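Local atomic coordinates of beta-1,4-exocellulase (Thermobifida fusca, PDB entry 4B4H), a protein that acts, through the glycoside hydrolase family 6 catalytic domain described here, as a cellobiohydrolase in cellulose degradation, probably cleaving beta-1,4-glycosidic bonds. Residues A[91-95]-A[370-376]; A[139-144]-A[191-197]; A[181-187]-A[218-224]; A[226-230]-A[325-329]; A[230-234]-A[260-264]. All blocks are in the same frame, centred on the assembly; numbering follows the deposited sequence.

Interaction 1 of 5, residues A[91-95]-A[370-376]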
# COMPACT_ATOMS: atom_id res chain seq x y z
N ALA A 91 -4.30 -0.80 14.80
CA ALA A 91 -5.61 -1.29 14.39
C ALA A 91 -6.40 -1.86 15.56
O ALA A 91 -5.82 -2.34 16.54
CB ALA A 91 -5.50 -2.32 13.28
N LEU A 92 -7.72 -1.77 15.46
CA LEU A 92 -8.62 -2.36 16.47
C LEU A 92 -8.45 -3.87 16.56
O LEU A 92 -8.55 -4.46 17.64
CB LEU A 92 -10.07 -2.01 16.15
CG LEU A 92 -10.47 -0.54 16.21
CD1 LEU A 92 -11.90 -0.31 15.72
CD2 LEU A 92 -10.29 0.04 17.61
N ALA A 93 -8.22 -4.48 15.40
CA ALA A 93 -7.97 -5.91 15.28
C ALA A 93 -6.93 -6.13 14.19
O ALA A 93 -6.92 -5.43 13.18
CB ALA A 93 -9.27 -6.63 14.94
N SER A 94 -6.05 -7.09 14.40
CA SER A 94 -5.09 -7.43 13.36
C SER A 94 -5.18 -8.89 12.97
O SER A 94 -5.31 -9.77 13.83
CB SER A 94 -3.65 -7.07 13.74
OG SER A 94 -2.75 -7.44 12.71
N ASN A 95 -5.10 -9.13 11.67
CA ASN A 95 -5.10 -10.48 11.13
C ASN A 95 -3.71 -11.11 11.15
O ASN A 95 -3.58 -12.30 10.90
CB ASN A 95 -5.65 -10.48 9.70
CG ASN A 95 -7.07 -9.98 9.63
OD1 ASN A 95 -7.79 -9.98 10.63
ND2 ASN A 95 -7.48 -9.54 8.46
N GLY A 370 -7.71 -17.12 12.27
CA GLY A 370 -7.29 -16.07 13.18
C GLY A 370 -7.40 -14.67 12.61
O GLY A 370 -6.41 -13.97 12.48
N LYS A 371 -8.62 -14.26 12.28
CA LYS A 371 -8.85 -12.92 11.74
C LYS A 371 -9.94 -12.17 12.49
O LYS A 371 -11.14 -12.32 12.21
CB LYS A 371 -9.12 -12.97 10.23
CG LYS A 371 -7.94 -13.50 9.44
CD LYS A 371 -8.14 -13.32 7.95
CE LYS A 371 -6.91 -13.73 7.17
NZ LYS A 371 -7.02 -13.24 5.77
N GLY A 372 -9.51 -11.35 13.45
CA GLY A 372 -10.42 -10.61 14.34
C GLY A 372 -11.19 -9.51 13.65
O GLY A 372 -10.71 -8.89 12.70
N PHE A 373 -12.40 -9.27 14.13
CA PHE A 373 -13.28 -8.25 13.58
C PHE A 373 -12.72 -6.84 13.82
O PHE A 373 -12.56 -6.41 14.96
CB PHE A 373 -14.68 -8.41 14.18
CG PHE A 373 -15.68 -7.36 13.76
CD1 PHE A 373 -15.76 -6.92 12.43
CD2 PHE A 373 -16.58 -6.84 14.69
CE1 PHE A 373 -16.69 -5.96 12.06
CE2 PHE A 373 -17.52 -5.90 14.32
CZ PHE A 373 -17.58 -5.46 13.01
N ASP A 374 -12.40 -6.13 12.74
CA ASP A 374 -11.88 -4.77 12.83
C ASP A 374 -13.00 -3.81 12.44
O ASP A 374 -13.47 -3.84 11.31
CB ASP A 374 -10.67 -4.60 11.88
CG ASP A 374 -9.90 -3.29 12.10
OD1 ASP A 374 -10.53 -2.22 12.24
OD2 ASP A 374 -8.65 -3.33 12.10
N ARG A 375 -13.42 -2.97 13.39
CA ARG A 375 -14.61 -2.14 13.20
C ARG A 375 -14.42 -1.04 12.15
O ARG A 375 -15.40 -0.51 11.64
CB ARG A 375 -15.13 -1.59 14.53
CG ARG A 375 -15.82 -2.64 15.40
CD ARG A 375 -16.91 -2.03 16.26
NE ARG A 375 -17.98 -1.46 15.43
CZ ARG A 375 -19.09 -0.91 15.91
NH1 ARG A 375 -19.32 -0.87 17.22
NH2 ARG A 375 -19.99 -0.41 15.07
N MET A 376 -13.18 -0.73 11.79
CA MET A 376 -12.95 0.17 10.65
C MET A 376 -13.51 -0.37 9.32
O MET A 376 -13.67 0.39 8.35
CB MET A 376 -11.48 0.59 10.55
CG MET A 376 -11.14 1.80 11.44
SD MET A 376 -12.06 3.33 11.10
CE MET A 376 -11.19 3.95 9.66
O HOH W 1 -8.59 -0.34 13.21

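Interaction 2 of 5, residues A[139-144]-A[191-197]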
# COMPACT_ATOMS: atom_id res chain seq x y z
N PRO A 139 5.44 3.81 10.00
CA PRO A 139 4.89 5.14 10.34
C PRO A 139 3.98 5.15 11.59
O PRO A 139 3.75 6.21 12.17
CB PRO A 139 4.12 5.54 9.06
CG PRO A 139 4.81 4.75 7.96
CD PRO A 139 5.10 3.42 8.62
N ASN A 140 3.52 3.98 12.02
CA ASN A 140 2.80 3.88 13.30
C ASN A 140 3.67 4.32 14.48
O ASN A 140 3.16 4.88 15.45
CB ASN A 140 2.30 2.46 13.54
CG ASN A 140 1.15 2.08 12.64
OD1 ASN A 140 0.03 2.58 12.78
ND2 ASN A 140 1.40 1.17 11.71
N LEU A 141 4.98 4.07 14.38
CA LEU A 141 5.92 4.42 15.45
C LEU A 141 6.24 5.91 15.50
O LEU A 141 6.91 6.37 16.43
CB LEU A 141 7.19 3.58 15.37
CG LEU A 141 6.95 2.08 15.21
CD1 LEU A 141 8.26 1.34 15.11
CD2 LEU A 141 6.11 1.50 16.34
N VAL A 142 5.77 6.65 14.49
CA VAL A 142 5.86 8.12 14.45
C VAL A 142 4.59 8.73 15.05
O VAL A 142 4.67 9.62 15.90
CB VAL A 142 6.04 8.64 13.00
CG1 VAL A 142 6.08 10.17 12.98
CG2 VAL A 142 7.29 8.06 12.36
N THR A 143 3.44 8.23 14.62
CA THR A 143 2.16 8.93 14.78
C THR A 143 1.22 8.32 15.82
O THR A 143 0.34 9.00 16.37
CB THR A 143 1.39 8.94 13.46
OG1 THR A 143 1.03 7.59 13.12
CG2 THR A 143 2.23 9.54 12.33
N ASN A 144 1.39 7.02 16.08
CA ASN A 144 0.46 6.31 16.96
C ASN A 144 1.06 5.83 18.30
O ASN A 144 0.58 4.87 18.88
CB ASN A 144 -0.21 5.15 16.19
CG ASN A 144 -1.11 5.65 15.07
OD1 ASN A 144 -1.76 6.68 15.18
ND2 ASN A 144 -1.18 4.88 13.98
N TRP A 191 -1.48 10.31 5.85
CA TRP A 191 -0.99 9.78 7.11
C TRP A 191 0.23 10.53 7.57
O TRP A 191 0.29 11.00 8.71
CB TRP A 191 -0.69 8.29 6.98
CG TRP A 191 -0.30 7.55 8.25
CD1 TRP A 191 0.06 8.06 9.50
CD2 TRP A 191 -0.15 6.10 8.38
NE1 TRP A 191 0.36 7.05 10.38
CE2 TRP A 191 0.26 5.85 9.77
CE3 TRP A 191 -0.33 5.02 7.53
CZ2 TRP A 191 0.48 4.57 10.25
CZ3 TRP A 191 -0.11 3.74 8.02
CH2 TRP A 191 0.30 3.52 9.35
N ILE A 192 1.22 10.68 6.68
CA ILE A 192 2.50 11.25 7.08
C ILE A 192 2.90 12.49 6.26
O ILE A 192 4.09 12.79 6.08
CB ILE A 192 3.63 10.19 7.12
CG1 ILE A 192 3.95 9.67 5.71
CG2 ILE A 192 3.27 9.05 8.07
CD1 ILE A 192 5.28 8.95 5.60
N GLY A 193 1.89 13.22 5.78
CA GLY A 193 2.14 14.39 4.95
C GLY A 193 2.35 15.69 5.71
O GLY A 193 2.74 16.68 5.10
N TRP A 194 2.09 15.69 7.02
CA TRP A 194 2.21 16.91 7.84
C TRP A 194 3.63 17.28 8.21
O TRP A 194 4.49 16.41 8.37
CB TRP A 194 1.39 16.76 9.12
CG TRP A 194 -0.09 16.79 8.89
CD1 TRP A 194 -0.94 17.89 9.00
CD2 TRP A 194 -0.96 15.68 8.51
NE1 TRP A 194 -2.23 17.54 8.72
CE2 TRP A 194 -2.31 16.22 8.41
CE3 TRP A 194 -0.75 14.32 8.24
CZ2 TRP A 194 -3.40 15.43 8.07
CZ3 TRP A 194 -1.86 13.54 7.90
CH2 TRP A 194 -3.15 14.09 7.81
N ASP A 195 3.85 18.58 8.41
CA ASP A 195 5.14 19.11 8.88
C ASP A 195 5.68 18.32 10.07
O ASP A 195 6.90 18.18 10.22
CB ASP A 195 5.02 20.60 9.25
CG ASP A 195 4.98 21.53 8.04
OD1 ASP A 195 4.97 21.04 6.90
OD2 ASP A 195 4.94 22.76 8.22
N SER A 196 4.78 17.81 10.91
CA SER A 196 5.14 17.15 12.17
C SER A 196 5.50 15.66 12.07
O SER A 196 6.15 15.13 12.96
CB SER A 196 4.05 17.34 13.23
OG SER A 196 2.76 17.03 12.75
N ASN A 197 5.08 14.99 11.00
CA ASN A 197 5.38 13.56 10.86
C ASN A 197 6.17 13.13 9.61
O ASN A 197 6.70 12.03 9.57
CB ASN A 197 4.13 12.68 11.06
CG ASN A 197 2.96 13.10 10.19
OD1 ASN A 197 3.14 13.69 9.13
ND2 ASN A 197 1.75 12.78 10.64
O HOH W 2 4.42 12.71 14.76

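Interaction 3 of 5, residues A[181-187]-A[218-224]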
# COMPACT_ATOMS: atom_id res chain seq x y z
N TYR A 181 14.26 -6.64 -5.64
CA TYR A 181 14.22 -5.18 -5.55
C TYR A 181 13.28 -4.78 -4.42
O TYR A 181 12.06 -4.83 -4.56
CB TYR A 181 13.77 -4.59 -6.90
CG TYR A 181 14.72 -4.94 -8.05
CD1 TYR A 181 14.73 -6.22 -8.63
CD2 TYR A 181 15.60 -3.98 -8.56
CE1 TYR A 181 15.61 -6.53 -9.67
CE2 TYR A 181 16.47 -4.30 -9.60
CZ TYR A 181 16.46 -5.57 -10.14
OH TYR A 181 17.33 -5.88 -11.18
N ASN A 182 13.87 -4.33 -3.31
CA ASN A 182 13.09 -4.00 -2.11
C ASN A 182 12.52 -2.61 -2.11
O ASN A 182 13.26 -1.64 -2.24
CB ASN A 182 14.00 -4.09 -0.87
CG ASN A 182 14.42 -5.51 -0.52
OD1 ASN A 182 13.69 -6.48 -0.74
ND2 ASN A 182 15.62 -5.64 0.01
N TYR A 183 11.22 -2.49 -1.88
CA TYR A 183 10.60 -1.19 -1.67
C TYR A 183 9.98 -1.15 -0.29
O TYR A 183 9.14 -1.97 0.04
CB TYR A 183 9.54 -0.89 -2.75
CG TYR A 183 10.12 -0.72 -4.12
CD1 TYR A 183 10.62 -1.83 -4.83
CD2 TYR A 183 10.18 0.53 -4.71
CE1 TYR A 183 11.19 -1.67 -6.09
CE2 TYR A 183 10.74 0.70 -5.97
CZ TYR A 183 11.22 -0.41 -6.67
OH TYR A 183 11.78 -0.25 -7.93
N ILE A 184 10.39 -0.16 0.51
CA ILE A 184 9.82 0.01 1.85
C ILE A 184 8.49 0.74 1.72
O ILE A 184 8.38 1.75 1.03
CB ILE A 184 10.74 0.80 2.80
CG1 ILE A 184 12.04 0.03 3.10
CG2 ILE A 184 10.00 1.12 4.10
CD1 ILE A 184 13.12 0.84 3.75
N ASP A 185 7.46 0.21 2.37
CA ASP A 185 6.18 0.89 2.36
C ASP A 185 6.29 2.23 3.09
O ASP A 185 6.86 2.31 4.18
CB ASP A 185 5.09 0.04 3.00
CG ASP A 185 3.75 0.71 2.89
OD1 ASP A 185 3.11 0.57 1.82
OD2 ASP A 185 3.37 1.41 3.86
N ALA A 186 5.68 3.26 2.51
CA ALA A 186 5.83 4.64 2.98
C ALA A 186 4.46 5.29 3.21
O ALA A 186 4.26 6.50 2.98
CB ALA A 186 6.63 5.44 1.96
N ALA A 187 3.53 4.46 3.67
CA ALA A 187 2.18 4.92 3.99
C ALA A 187 1.59 5.72 2.81
O ALA A 187 1.71 5.33 1.64
CB ALA A 187 2.19 5.76 5.26
N TYR A 218 20.45 -1.84 0.43
CA TYR A 218 19.43 -2.88 0.28
C TYR A 218 18.03 -2.32 0.01
O TYR A 218 17.05 -3.07 -0.08
CB TYR A 218 19.41 -3.82 1.49
CG TYR A 218 20.72 -4.51 1.73
CD1 TYR A 218 21.39 -5.19 0.70
CD2 TYR A 218 21.30 -4.48 2.99
CE1 TYR A 218 22.60 -5.82 0.94
CE2 TYR A 218 22.51 -5.11 3.24
CZ TYR A 218 23.16 -5.77 2.21
OH TYR A 218 24.36 -6.37 2.48
N VAL A 219 17.92 -0.99 -0.10
CA VAL A 219 16.64 -0.36 -0.41
C VAL A 219 16.67 0.21 -1.82
O VAL A 219 17.49 1.08 -2.12
CB VAL A 219 16.28 0.75 0.60
CG1 VAL A 219 14.91 1.34 0.28
CG2 VAL A 219 16.26 0.17 2.01
N HIS A 220 15.77 -0.29 -2.66
CA HIS A 220 15.74 0.13 -4.05
C HIS A 220 14.79 1.28 -4.22
O HIS A 220 14.89 2.03 -5.20
CB HIS A 220 15.33 -1.03 -4.95
CG HIS A 220 15.83 -0.87 -6.37
ND1 HIS A 220 17.10 -1.14 -6.72
CD2 HIS A 220 15.19 -0.41 -7.51
CE1 HIS A 220 17.26 -0.88 -8.03
NE2 HIS A 220 16.10 -0.43 -8.51
N GLY A 221 13.88 1.44 -3.27
CA GLY A 221 12.91 2.50 -3.33
C GLY A 221 11.85 2.40 -2.27
O GLY A 221 12.03 1.69 -1.28
N PHE A 222 10.78 3.15 -2.49
CA PHE A 222 9.66 3.23 -1.57
C PHE A 222 8.35 3.13 -2.33
O PHE A 222 8.27 3.49 -3.49
CB PHE A 222 9.75 4.54 -0.77
CG PHE A 222 10.96 4.61 0.13
CD1 PHE A 222 12.21 4.99 -0.36
CD2 PHE A 222 10.85 4.28 1.48
CE1 PHE A 222 13.33 5.04 0.47
CE2 PHE A 222 11.96 4.33 2.31
CZ PHE A 222 13.19 4.70 1.81
N ILE A 223 7.33 2.62 -1.67
CA ILE A 223 5.98 2.55 -2.24
C ILE A 223 4.96 3.26 -1.35
O ILE A 223 4.87 2.96 -0.13
CB ILE A 223 5.54 1.10 -2.55
CG1 ILE A 223 4.11 1.07 -3.10
CG2 ILE A 223 5.60 0.23 -1.30
CD1 ILE A 223 3.70 -0.27 -3.67
N SER A 224 4.16 4.11 -1.98
CA SER A 224 3.03 4.75 -1.32
C SER A 224 1.67 4.26 -1.81
O SER A 224 1.54 3.69 -2.93
CB SER A 224 3.07 6.28 -1.46
OG SER A 224 2.33 6.73 -2.59
O HOH W 3 17.09 -3.77 -2.97

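Interaction 4 of 5, residues A[226-230]-A[325-329]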
# COMPACT_ATOMS: atom_id res chain seq x y z
N THR A 226 -0.28 1.92 -0.71
CA THR A 226 -0.46 0.47 -0.91
C THR A 226 -1.78 0.03 -0.29
O THR A 226 -2.03 0.30 0.89
CB THR A 226 0.68 -0.38 -0.32
OG1 THR A 226 1.93 0.16 -0.70
CG2 THR A 226 0.56 -1.80 -0.85
N ALA A 227 -2.61 -0.62 -1.10
CA ALA A 227 -3.96 -1.03 -0.70
C ALA A 227 -4.87 0.12 -0.25
O ALA A 227 -5.93 -0.13 0.37
CB ALA A 227 -3.90 -2.11 0.38
N ASN A 228 -4.48 1.36 -0.55
CA ASN A 228 -5.26 2.53 -0.12
C ASN A 228 -5.92 3.22 -1.31
O ASN A 228 -6.08 2.63 -2.39
CB ASN A 228 -4.39 3.51 0.71
CG ASN A 228 -5.18 4.27 1.79
OD1 ASN A 228 -5.95 5.18 1.50
ND2 ASN A 228 -4.94 3.91 3.06
N TYR A 229 -6.36 4.44 -1.09
CA TYR A 229 -7.31 5.07 -2.02
C TYR A 229 -6.97 6.54 -2.33
O TYR A 229 -7.73 7.21 -3.03
CB TYR A 229 -8.74 4.98 -1.46
CG TYR A 229 -9.25 3.58 -1.17
CD1 TYR A 229 -9.05 2.97 0.08
CD2 TYR A 229 -9.96 2.87 -2.14
CE1 TYR A 229 -9.53 1.69 0.34
CE2 TYR A 229 -10.43 1.59 -1.87
CZ TYR A 229 -10.23 1.01 -0.62
OH TYR A 229 -10.72 -0.25 -0.39
N SER A 230 -5.84 7.03 -1.83
CA SER A 230 -5.44 8.42 -1.98
C SER A 230 -5.14 8.70 -3.45
O SER A 230 -4.68 7.81 -4.16
CB SER A 230 -4.26 8.77 -1.07
OG SER A 230 -4.72 9.04 0.25
N ASN A 325 -9.77 6.60 6.51
CA ASN A 325 -10.70 5.52 6.14
C ASN A 325 -10.12 4.61 5.05
O ASN A 325 -10.05 4.98 3.87
CB ASN A 325 -12.05 6.09 5.71
CG ASN A 325 -12.83 6.69 6.87
OD1 ASN A 325 -12.54 6.41 8.04
ND2 ASN A 325 -13.88 7.45 6.54
N TRP A 326 -9.71 3.41 5.46
CA TRP A 326 -8.92 2.51 4.62
C TRP A 326 -9.62 1.25 4.17
O TRP A 326 -9.07 0.52 3.35
CB TRP A 326 -7.63 2.12 5.34
CG TRP A 326 -7.87 1.39 6.64
CD1 TRP A 326 -7.90 1.93 7.91
CD2 TRP A 326 -8.18 -0.04 6.83
NE1 TRP A 326 -8.17 0.97 8.86
CE2 TRP A 326 -8.35 -0.23 8.28
CE3 TRP A 326 -8.30 -1.15 5.98
CZ2 TRP A 326 -8.64 -1.47 8.82
CZ3 TRP A 326 -8.60 -2.39 6.54
CH2 TRP A 326 -8.77 -2.55 7.93
N CYS A 327 -10.80 0.96 4.71
CA CYS A 327 -11.43 -0.35 4.49
C CYS A 327 -12.58 -0.31 3.49
O CYS A 327 -13.59 0.37 3.72
CB CYS A 327 -11.89 -1.03 5.79
SG CYS A 327 -12.41 -2.72 5.48
N ASN A 328 -12.43 -1.11 2.43
CA ASN A 328 -13.46 -1.29 1.39
C ASN A 328 -14.25 -0.01 1.07
O ASN A 328 -15.48 0.04 1.25
CB ASN A 328 -14.43 -2.43 1.81
CG ASN A 328 -13.74 -3.78 1.95
OD1 ASN A 328 -12.86 -4.12 1.17
ND2 ASN A 328 -14.14 -4.55 2.96
N GLN A 329 -13.54 1.01 0.61
CA GLN A 329 -14.10 2.36 0.57
C GLN A 329 -15.20 2.57 -0.47
O GLN A 329 -15.00 2.35 -1.67
CB GLN A 329 -12.97 3.40 0.45
CG GLN A 329 -12.22 3.59 1.76
CD GLN A 329 -13.13 4.16 2.83
OE1 GLN A 329 -13.55 5.32 2.75
NE2 GLN A 329 -13.46 3.35 3.84

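Interaction 5 of 5, residues A[230-234]-A[260-264]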
# COMPACT_ATOMS: atom_id res chain seq x y z
N SER A 230 -5.84 7.03 -1.83
CA SER A 230 -5.44 8.42 -1.98
C SER A 230 -5.14 8.70 -3.45
O SER A 230 -4.68 7.81 -4.16
CB SER A 230 -4.26 8.77 -1.07
OG SER A 230 -4.72 9.04 0.25
N ALA A 231 -5.49 9.90 -3.90
CA ALA A 231 -5.40 10.27 -5.31
C ALA A 231 -3.94 10.42 -5.75
O ALA A 231 -3.14 10.97 -5.01
CB ALA A 231 -6.18 11.55 -5.57
N THR A 232 -3.62 9.93 -6.96
CA THR A 232 -2.29 10.13 -7.54
C THR A 232 -2.04 11.63 -7.75
O THR A 232 -1.08 12.19 -7.19
CB THR A 232 -2.13 9.40 -8.88
OG1 THR A 232 -2.38 8.00 -8.70
CG2 THR A 232 -0.72 9.56 -9.38
N VAL A 233 -2.90 12.25 -8.56
CA VAL A 233 -2.97 13.72 -8.67
C VAL A 233 -4.43 14.14 -8.42
O VAL A 233 -5.34 13.44 -8.83
CB VAL A 233 -2.49 14.24 -10.05
CG1 VAL A 233 -2.56 15.77 -10.09
CG2 VAL A 233 -1.08 13.76 -10.38
N GLU A 234 -4.63 15.24 -7.70
CA GLU A 234 -5.94 15.88 -7.64
C GLU A 234 -5.99 16.94 -8.74
O GLU A 234 -5.34 17.97 -8.61
CB GLU A 234 -6.19 16.50 -6.27
CG GLU A 234 -6.55 15.49 -5.17
CD GLU A 234 -8.01 15.07 -5.18
OE1 GLU A 234 -8.77 15.45 -6.09
OE2 GLU A 234 -8.40 14.34 -4.24
N VAL A 260 -2.07 17.27 -1.15
CA VAL A 260 -3.43 16.82 -1.45
C VAL A 260 -3.48 15.55 -2.32
O VAL A 260 -4.55 15.07 -2.69
CB VAL A 260 -4.26 17.93 -2.15
CG1 VAL A 260 -4.28 19.20 -1.32
CG2 VAL A 260 -3.73 18.22 -3.55
N ASP A 261 -2.30 15.03 -2.67
CA ASP A 261 -2.22 13.83 -3.52
C ASP A 261 -0.91 13.07 -3.32
O ASP A 261 0.02 13.56 -2.67
CB ASP A 261 -2.49 14.17 -4.99
CG ASP A 261 -1.53 15.20 -5.56
OD1 ASP A 261 -0.32 15.17 -5.25
OD2 ASP A 261 -2.00 16.04 -6.36
N GLU A 262 -0.83 11.87 -3.88
CA GLU A 262 0.30 10.97 -3.66
C GLU A 262 1.55 11.35 -4.44
O GLU A 262 2.67 11.18 -3.96
CB GLU A 262 -0.09 9.52 -3.98
CG GLU A 262 -1.05 8.89 -2.99
CD GLU A 262 -0.47 8.82 -1.59
OE1 GLU A 262 0.44 8.02 -1.35
OE2 GLU A 262 -0.89 9.61 -0.72
N LEU A 263 1.36 11.86 -5.65
CA LEU A 263 2.51 12.15 -6.48
C LEU A 263 3.37 13.27 -5.90
O LEU A 263 4.59 13.13 -5.81
CB LEU A 263 2.09 12.45 -7.92
CG LEU A 263 3.27 12.71 -8.86
CD1 LEU A 263 4.19 11.52 -9.01
CD2 LEU A 263 2.77 13.16 -10.23
N SER A 264 2.73 14.37 -5.50
CA SER A 264 3.47 15.46 -4.87
C SER A 264 4.24 14.93 -3.67
O SER A 264 5.40 15.26 -3.48
CB SER A 264 2.52 16.57 -4.43
OG SER A 264 1.56 16.08 -3.52
O HOH W 4 -7.11 14.50 -1.74

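Interaction 1 of 5, residues A[91-95]-A[370-376]
The side chain of Asp374 lies against the loop residues Ala91 to Ala93. Its CB meets Ala93 CB at 3.9 Å, and its OD2 is 3.5 Å from Ala91 CB. Asp374 OD2 also sits 2.9 Å from Ala93 O. Both atoms are acceptors, so this is not a hydrogen bond. The polar link is made by water instead: water 1 accepts from Leu92 N at 2.8 Å and donates to Asp374 OD1 at 2.9 Å. Asp374 OD1 also accepts from Met376 N at 3.1 Å, an Asx turn. The two loops follow barrel strands 75-81 and 346-350. Long loops of this kind roof the substrate tunnel in family 6 cellobiohydrolases, and this surface contact probably belongs to that roof. Met376 packs near Trp326, a predicted substrate-binding residue. Further contacts are apolar or loose. Leu92 CD1 touches Arg375 CB at 3.7 Å, while the guanidinium of Arg375 pairs with Asp378. Asn95 OD1 rests 3.3 Å from Lys371 CB.

Interaction 2 of 5, residues A[139-144]-A[191-197]
These two short helices follow neighbouring parallel strands of the barrel, 127-133 and 180-185, so the contact joins adjacent loop regions at the C-terminal ends of those strands. Trp191 opens the second segment and carries most of its contact. It is predicted to bind substrate. Its indole NE1 donates to Thr143 OG1 at 2.9 Å with a nearly straight angle of 175°. Pro139 CB sits over the six-membered ring, 4.1 Å from its centroid, in a CH-pi contact. Asn140 OD1 reaches the ring edge, 3.3 Å from Trp191 CZ2. The indole is thus held on one face and along its edge. Asn140 ND2 in turn bonds Asp136, the predicted proton donor, which places the contact beside the active site. Ile192 comes next, with its CG2 3.7 Å from Pro139 CB. The chain then swings away through Gly193, Trp194 and Asp195. It returns at Asn197, whose CB packs on Val142 CG1 at 3.7 Å; Asn197 ND2 lies 3.7 Å from Thr143 CG2. Water 2 spans the remaining gap, donating to Val142 O at 3.3 Å and, weakly, to Ser196 O at 3.5 Å.

Interaction 3 of 5, residues A[181-187]-A[218-224]
Ile184 and Phe222 form the apolar centre, with Ile184 CB 3.7 Å from Phe222 CD2. Ile184 CD1 also meets Val219 CG2 at 3.7 Å, and Ala186 CB lies 4.2 Å from Phe222 CB. Helix 162-175 covers Ile184 and Val219. Tyr183 and Ile223 point to the other face of the sheet, where both touch Leu285. Strands 181-185 and 221-224 are parallel neighbours in the distorted beta/alpha barrel of family 6. The chain between them holds short helix 189-192 and helix 198-209, a beta-alpha-beta crossover. Their axes diverge by 47°. The ladder runs Ile184 N to Gly221 O at 3.1 Å, Ile223 N to Ile184 O at 3.0 Å, and Ala186 N to Ile223 O at 2.8 Å. The Tyr183 ring lies over the backbone at Gly221; a CB there would clash with Tyr183 CE2. At the N-terminal end, the edge of Tyr181 meets the face of His220, with centroids 4.9 Å apart. Asn182 O accepts from His220 N at 2.9 Å and weakly from Gly221 N at 3.3 Å. Beyond them, Asn182 ND2 donates to Tyr218 O at 2.9 Å.

Interaction 4 of 5, residues A[226-230]-A[325-329]
Tyr229 has the most surface covered here, and its ring fits against the loop 325-329. Gln329 lies over one face of that ring: its CB is 3.7 Å from the ring centroid and only 6° off the normal, a CH-pi contact. The amide end of Gln329 turns away, with NE2 donating to Cys327 O at 3.0 Å and to Ser392. Gln329 N also donates to Tyr229 OH at 3.2 Å, a weak hydrogen bond. The same hydroxyl is hydrogen-bonded to Asp359, the predicted proton acceptor. This buried contact therefore joins two loops beside the predicted active site. Trp326 has the next largest covered surface, through its backbone and CB. Its O sits at the edge of the Tyr229 ring, 3.3 Å from CE1, and has no hydrogen-bond partner in the model. Trp326 CB is 4.0 Å from Asn228 ND2. The indole itself leads away from the 226-230 loop. Asn228 and Trp326 are both predicted to bind substrate. Next to Trp326, Cys327 is tied to Cys377 by a disulfide.

Interaction 5 of 5, residues A[230-234]-A[260-264]
The loop 230-234 passes across the N-terminus of helix 262-276, and the two backbones come close at Thr232 and Glu262, whose CA atoms are 4.7 Å apart. Two loop carbonyls accept from the first turn of the helix. Glu262 N donates to Ala231 O at 2.7 Å, and Leu263 N donates to Thr232 O at 2.9 Å. Asp261 is the N-cap residue. Its OD1 accepts from Ser264 N at 3.2 Å and from Ser264 OG at 2.7 Å. Its OD2 reaches back to the loop and accepts from Glu234 N at 3.1 Å. Beside these polar bonds, Val233 CG2 meets Leu263 CD2 at 3.9 Å. Glu234 CG lies 3.2 Å from Val260 O, and water 4 donates to both Glu234 OE2 and Val260 O at 2.8 Å. Glu234 OE1 accepts from the backbone N of Ile317. Ser230 CB lies 3.5 Å from Glu262 OE2. Outside the contact, Ser230 OG bonds His188, predicted to bind substrate, and Glu262 bonds Ser224 and the backbone of His189. The amides at the start of the helix, which have no earlier turn to bond to, are thus met by the Asp261 side chain together with loop carbonyls.

How the interactions relate
Interaction 3 is the buried barrel-strand pair, built on a backbone ladder and apolar side chains. Interactions 4 and 5 are also buried, but interaction 4 joins two loops and interaction 5 joins a loop to the start of helix 262-276. They share Ser230 and differ in chemistry: ring packing in one, helix capping in the other. Both bond to interaction 3, through Thr226 with Asp185 and Glu262 with Ser224. Interaction 2 is partly buried. Its helix 189-192 follows strand 180-185, and Ile192 and Pro139 pack on Ala186 and Ala187. Interaction 1 lies at the surface, without direct hydrogen bonds across it. Met376 and Asp374 connect it to Trp326 of interaction 4.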